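Local coordinates for protein NADPH-ferredoxin reductase FprA (Mycobacterium tuberculosis, PDB 1LQT) that probably supplies electrons to P450 systems, using FAD to pass electrons between NADPH and ferredoxin, at residues A[331-343]-A[348-362]. Sequence-based numbering, arbitrary orientation.
Sequences GLPFDDQSGTIPN and INGSPNEYVVGWIKR. With FAD (flavin-adenine dinucleotide), chain H.
Ile341 drives its side chain between Ile348, Val356 and Ile360 in the tightly packed part of the contact. Its CD1 lies 3.7 Å from Ile360 CG1 and touches Val356 CG1, while CG2 turns onto Ile348 CG2. With CG1 anti to its backbone N (chi1 -162°), Ile360 turns this branch to Ile341; its CD1 meets the Phe334 ring at the edge. Pro333 CG rests on Ile348 CG2 at 3.6 Å. Two backbone bonds tie the segments beside this apolar patch: Ile341 N to Ile360 O (3.1 Å, 163° at the hydrogen) and Asn349 N to Pro342 O (3.0 Å), where Asn343 and Ile348 pair as an antiparallel, non-hydrogen-bonded bridge. Strand 354-356 is an outermost strand of the FAD-binding Rossmann-type sheet, parallel to strand 99-102, and loop 331-343 packs along it. Gly358 sits at the N-cap position of helix 359-362, and Trp359 N donates to FAD O2P (2.8 Å); FAD C5' lies over one face of the Trp359 indole, offset toward the rim. The Lys361 side is wetter. In one of two Asn343 conformers, CG, between the backbone N and carbonyl carbon (chi1 69°), packs on Val356 CG2, ND2 donates to Ile341 O in the amide plane (3.0 Å), and a water links ND2 to Lys361 O. The extended Lys361 side chain crosses that of Asn343 at about a right angle toward a salt bridge with Asp374; another water joins Lys361 O to Thr340 OG1.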
# COMPACT_ATOMS: atom_id res chain seq x y z
N GLY A 331 0.37 -15.64 -16.57
CA GLY A 331 -0.33 -15.33 -17.82
C GLY A 331 -0.22 -13.92 -18.35
O GLY A 331 -0.76 -13.58 -19.41
N LEU A 332 0.41 -13.04 -17.56
CA LEU A 332 0.58 -11.67 -17.99
C LEU A 332 2.07 -11.36 -18.00
O LEU A 332 2.82 -11.91 -17.19
CB LEU A 332 -0.12 -10.74 -17.00
CG LEU A 332 -1.64 -10.87 -16.85
CD1 LEU A 332 -2.15 -9.84 -15.83
CD2 LEU A 332 -2.34 -10.69 -18.18
N PRO A 333 2.49 -10.43 -18.84
CA PRO A 333 3.89 -9.99 -18.84
C PRO A 333 4.22 -9.19 -17.59
O PRO A 333 3.33 -8.76 -16.85
CB PRO A 333 4.02 -9.12 -20.10
CG PRO A 333 2.63 -8.60 -20.28
CD PRO A 333 1.70 -9.71 -19.86
N PHE A 334 5.51 -9.01 -17.37
CA PHE A 334 5.99 -8.35 -16.16
C PHE A 334 7.38 -7.84 -16.40
O PHE A 334 8.16 -8.44 -17.13
CB PHE A 334 6.00 -9.36 -15.03
CG PHE A 334 6.10 -8.76 -13.64
CD1 PHE A 334 5.03 -8.09 -13.07
CD2 PHE A 334 7.26 -8.91 -12.89
CE1 PHE A 334 5.13 -7.57 -11.78
CE2 PHE A 334 7.33 -8.42 -11.59
CZ PHE A 334 6.26 -7.77 -11.06
N ASP A 335 7.66 -6.70 -15.80
CA ASP A 335 8.98 -6.11 -15.80
C ASP A 335 9.57 -6.33 -14.41
O ASP A 335 9.18 -5.68 -13.46
CB ASP A 335 8.95 -4.64 -16.14
CG ASP A 335 10.32 -4.02 -16.08
OD1 ASP A 335 11.19 -4.42 -16.88
OD2 ASP A 335 10.57 -3.11 -15.25
N ASP A 336 10.51 -7.26 -14.30
CA ASP A 336 11.10 -7.60 -13.02
C ASP A 336 11.68 -6.40 -12.32
O ASP A 336 11.50 -6.22 -11.12
CB ASP A 336 12.21 -8.64 -13.25
CG ASP A 336 12.91 -9.03 -12.00
OD1 ASP A 336 12.22 -9.53 -11.10
OD2 ASP A 336 14.15 -8.90 -11.84
N GLN A 337 12.41 -5.59 -13.03
CA GLN A 337 13.11 -4.51 -12.37
C GLN A 337 12.18 -3.54 -11.68
O GLN A 337 12.39 -3.18 -10.54
CB GLN A 337 14.01 -3.78 -13.34
CG GLN A 337 14.78 -2.65 -12.71
CD GLN A 337 15.92 -2.21 -13.59
OE1 GLN A 337 16.44 -3.01 -14.36
NE2 GLN A 337 16.32 -0.96 -13.46
N SER A 338 11.13 -3.13 -12.36
CA SER A 338 10.20 -2.15 -11.82
C SER A 338 9.09 -2.78 -11.02
O SER A 338 8.38 -2.08 -10.30
CB SER A 338 9.57 -1.30 -12.91
OG SER A 338 8.73 -2.07 -13.75
N GLY A 339 8.85 -4.07 -11.19
CA GLY A 339 7.71 -4.72 -10.59
C GLY A 339 6.36 -4.21 -11.10
O GLY A 339 5.37 -4.17 -10.34
N THR A 340 6.32 -3.84 -12.38
CA THR A 340 5.10 -3.40 -13.04
C THR A 340 4.82 -4.27 -14.25
O THR A 340 5.68 -4.97 -14.74
CB THR A 340 5.14 -1.93 -13.45
OG1 THR A 340 6.13 -1.73 -14.47
CG2 THR A 340 5.46 -1.01 -12.31
N ILE A 341 3.58 -4.21 -14.71
CA ILE A 341 3.17 -4.84 -15.96
C ILE A 341 3.35 -3.85 -17.12
O ILE A 341 2.83 -2.77 -17.10
CB ILE A 341 1.70 -5.30 -15.86
CG1 ILE A 341 1.57 -6.40 -14.81
CG2 ILE A 341 1.23 -5.80 -17.22
CD1 ILE A 341 0.14 -6.84 -14.53
N PRO A 342 4.12 -4.22 -18.14
CA PRO A 342 4.38 -3.29 -19.24
C PRO A 342 3.09 -3.03 -20.00
O PRO A 342 2.29 -3.96 -20.21
CB PRO A 342 5.40 -4.00 -20.10
CG PRO A 342 5.10 -5.41 -19.89
CD PRO A 342 4.76 -5.51 -18.35
N ASN A 343 2.89 -1.77 -20.35
CA ASN A 343 1.64 -1.35 -20.98
C ASN A 343 1.84 -0.05 -21.81
O ASN A 343 2.92 0.48 -21.79
CB ASN A 343 0.60 -1.14 -19.87
CG ASN A 343 0.94 0.06 -19.04
OD1 ASN A 343 0.38 1.15 -19.27
ND2 ASN A 343 1.79 -0.13 -18.01
N ILE A 348 -2.14 -3.54 -21.66
CA ILE A 348 -1.04 -4.47 -21.42
C ILE A 348 -0.35 -4.98 -22.70
O ILE A 348 -1.02 -5.23 -23.70
CB ILE A 348 -1.53 -5.69 -20.62
CG1 ILE A 348 -2.05 -5.28 -19.24
CG2 ILE A 348 -0.43 -6.71 -20.54
CD1 ILE A 348 -2.55 -6.43 -18.39
N ASN A 349 0.98 -5.21 -22.64
CA ASN A 349 1.77 -5.58 -23.81
C ASN A 349 1.24 -6.77 -24.37
O ASN A 349 1.05 -7.74 -23.62
CB ASN A 349 3.20 -6.00 -23.42
CG ASN A 349 4.07 -6.24 -24.67
OD1 ASN A 349 4.50 -7.36 -25.00
ND2 ASN A 349 4.27 -5.17 -25.39
N GLY A 350 1.07 -6.81 -25.69
CA GLY A 350 0.72 -8.02 -26.36
C GLY A 350 -0.74 -8.42 -26.30
O GLY A 350 -1.11 -9.41 -26.88
N SER A 351 -1.57 -7.68 -25.56
CA SER A 351 -2.96 -8.03 -25.37
C SER A 351 -3.89 -7.06 -26.09
O SER A 351 -3.67 -5.88 -26.09
CB SER A 351 -3.29 -7.97 -23.87
OG SER A 351 -4.65 -8.29 -23.70
N PRO A 352 -4.95 -7.57 -26.69
CA PRO A 352 -5.95 -6.69 -27.29
C PRO A 352 -7.02 -6.23 -26.30
O PRO A 352 -7.77 -5.32 -26.64
CB PRO A 352 -6.63 -7.60 -28.30
CG PRO A 352 -6.55 -8.93 -27.71
CD PRO A 352 -5.24 -8.99 -26.91
N ASN A 353 -7.11 -6.86 -25.12
CA ASN A 353 -8.27 -6.55 -24.27
C ASN A 353 -7.99 -6.61 -22.76
O ASN A 353 -8.93 -6.65 -21.99
CB ASN A 353 -9.48 -7.42 -24.61
CG ASN A 353 -9.34 -8.81 -24.16
OD1 ASN A 353 -8.21 -9.32 -24.06
ND2 ASN A 353 -10.48 -9.49 -23.87
N GLU A 354 -6.72 -6.60 -22.37
CA GLU A 354 -6.34 -6.60 -20.96
C GLU A 354 -5.59 -5.31 -20.68
O GLU A 354 -4.75 -4.89 -21.48
CB GLU A 354 -5.52 -7.82 -20.62
CG GLU A 354 -6.23 -9.13 -20.90
CD GLU A 354 -5.28 -10.29 -21.01
OE1 GLU A 354 -4.44 -10.28 -21.94
OE2 GLU A 354 -5.33 -11.22 -20.18
N TYR A 355 -5.84 -4.74 -19.50
CA TYR A 355 -5.40 -3.43 -19.13
C TYR A 355 -4.88 -3.45 -17.71
O TYR A 355 -5.12 -4.40 -16.96
CB TYR A 355 -6.57 -2.43 -19.25
CG TYR A 355 -7.07 -2.32 -20.67
CD1 TYR A 355 -7.98 -3.24 -21.18
CD2 TYR A 355 -6.61 -1.32 -21.51
CE1 TYR A 355 -8.40 -3.18 -22.49
CE2 TYR A 355 -7.01 -1.27 -22.84
CZ TYR A 355 -7.91 -2.20 -23.32
OH TYR A 355 -8.31 -2.14 -24.64
N VAL A 356 -4.22 -2.38 -17.34
CA VAL A 356 -3.75 -2.16 -15.98
C VAL A 356 -4.07 -0.74 -15.54
O VAL A 356 -4.10 0.18 -16.34
CB VAL A 356 -2.23 -2.41 -15.84
CG1 VAL A 356 -1.94 -3.89 -15.80
CG2 VAL A 356 -1.42 -1.72 -16.93
N VAL A 357 -4.29 -0.59 -14.23
CA VAL A 357 -4.45 0.69 -13.57
C VAL A 357 -3.73 0.60 -12.23
O VAL A 357 -3.49 -0.47 -11.71
CB VAL A 357 -5.94 1.08 -13.34
CG1 VAL A 357 -6.64 1.31 -14.69
CG2 VAL A 357 -6.64 0.03 -12.52
N GLY A 358 -3.45 1.76 -11.66
CA GLY A 358 -2.93 1.82 -10.30
C GLY A 358 -1.46 1.50 -10.21
O GLY A 358 -0.70 1.60 -11.17
N TRP A 359 -1.07 1.09 -9.02
CA TRP A 359 0.33 0.80 -8.74
C TRP A 359 0.94 -0.30 -9.60
O TRP A 359 2.14 -0.27 -9.82
CB TRP A 359 0.50 0.53 -7.25
CG TRP A 359 0.44 1.78 -6.42
CD1 TRP A 359 0.08 3.02 -6.82
CD2 TRP A 359 0.84 1.89 -5.06
NE1 TRP A 359 0.23 3.92 -5.79
CE2 TRP A 359 0.72 3.25 -4.71
CE3 TRP A 359 1.32 0.99 -4.11
CZ2 TRP A 359 1.09 3.71 -3.46
CZ3 TRP A 359 1.70 1.48 -2.85
CH2 TRP A 359 1.58 2.82 -2.56
N ILE A 360 0.17 -1.27 -10.06
CA ILE A 360 0.74 -2.28 -10.92
C ILE A 360 1.11 -1.70 -12.30
O ILE A 360 1.96 -2.26 -12.99
CB ILE A 360 -0.19 -3.52 -11.05
CG1 ILE A 360 0.61 -4.73 -11.58
CG2 ILE A 360 -1.40 -3.25 -11.93
CD1 ILE A 360 1.75 -5.24 -10.69
N LYS A 361 0.46 -0.62 -12.69
CA LYS A 361 0.73 0.11 -13.94
C LYS A 361 1.86 1.11 -13.79
O LYS A 361 2.74 1.17 -14.66
CB LYS A 361 -0.54 0.86 -14.39
CG LYS A 361 -0.40 1.82 -15.62
CD LYS A 361 -1.74 2.60 -15.81
CE LYS A 361 -1.69 3.63 -16.94
NZ LYS A 361 -2.98 4.40 -17.00
N ARG A 362 1.79 1.92 -12.73
CA ARG A 362 2.61 3.12 -12.55
C ARG A 362 3.75 2.97 -11.60
O ARG A 362 4.59 3.86 -11.51
CB ARG A 362 1.75 4.22 -11.91
CG ARG A 362 0.58 4.66 -12.66
CD ARG A 362 0.07 5.97 -12.17
NE ARG A 362 -0.65 5.74 -10.92
CZ ARG A 362 -0.37 6.30 -9.75
NH1 ARG A 362 0.61 7.18 -9.66
NH2 ARG A 362 -1.06 5.99 -8.66
PA FAD H . -4.24 -1.48 -3.83
O1A FAD H . -3.06 -2.21 -3.30
O2A FAD H . -4.93 -0.48 -2.99
O5B FAD H . -5.34 -2.55 -4.27
C5B FAD H . -4.95 -3.76 -4.94
C4B FAD H . -6.06 -4.77 -4.69
O4B FAD H . -5.83 -5.86 -5.59
C3B FAD H . -6.06 -5.35 -3.27
O3B FAD H . -7.35 -5.35 -2.70
C2B FAD H . -5.52 -6.74 -3.48
O2B FAD H . -5.88 -7.69 -2.51
C1B FAD H . -6.04 -7.07 -4.88
N9A FAD H . -5.31 -8.13 -5.57
C8A FAD H . -3.95 -8.22 -5.71
N7A FAD H . -3.60 -9.29 -6.41
C5A FAD H . -4.78 -9.93 -6.71
C6A FAD H . -5.05 -11.11 -7.41
N6A FAD H . -4.11 -11.85 -7.99
N1A FAD H . -6.35 -11.46 -7.55
C2A FAD H . -7.32 -10.68 -7.01
N3A FAD H . -7.14 -9.54 -6.33
C4A FAD H . -5.85 -9.21 -6.21
N1 FAD H . -2.65 7.23 0.24
C2 FAD H . -3.31 8.30 0.76
O2 FAD H . -3.91 9.08 0.04
N3 FAD H . -3.27 8.51 2.13
C4 FAD H . -2.68 7.66 3.01
O4 FAD H . -2.71 7.89 4.25
C4X FAD H . -2.04 6.53 2.48
N5 FAD H . -1.44 5.61 3.31
C5X FAD H . -0.79 4.53 2.76
C6 FAD H . -0.17 3.62 3.58
C7 FAD H . 0.56 2.56 3.08
C7M FAD H . 1.22 1.58 4.02
C8 FAD H . 0.63 2.40 1.69
C8M FAD H . 1.43 1.28 1.09
C9 FAD H . -0.02 3.30 0.85
C9A FAD H . -0.74 4.37 1.36
N10 FAD H . -1.38 5.29 0.53
C10 FAD H . -2.05 6.36 1.09
C1' FAD H . -1.39 5.14 -0.95
C2' FAD H . -2.58 4.29 -1.41
O2' FAD H . -2.65 3.15 -0.58
C3' FAD H . -2.38 3.87 -2.88
O3' FAD H . -2.35 5.02 -3.72
C4' FAD H . -3.51 3.03 -3.47
O4' FAD H . -4.08 2.16 -2.50
C5' FAD H . -3.00 2.22 -4.67
O5' FAD H . -4.18 1.66 -5.26
P FAD H . -4.19 0.35 -6.16
O1P FAD H . -5.61 0.19 -6.55
O2P FAD H . -3.17 0.39 -7.26
O3P FAD H . -3.72 -0.84 -5.23
O HOH W 1 -1.63 -10.98 -21.45
O HOH W 2 4.08 -2.13 -8.91
O HOH W 3 4.90 -0.21 -16.47
O HOH W 4 2.83 2.61 -17.57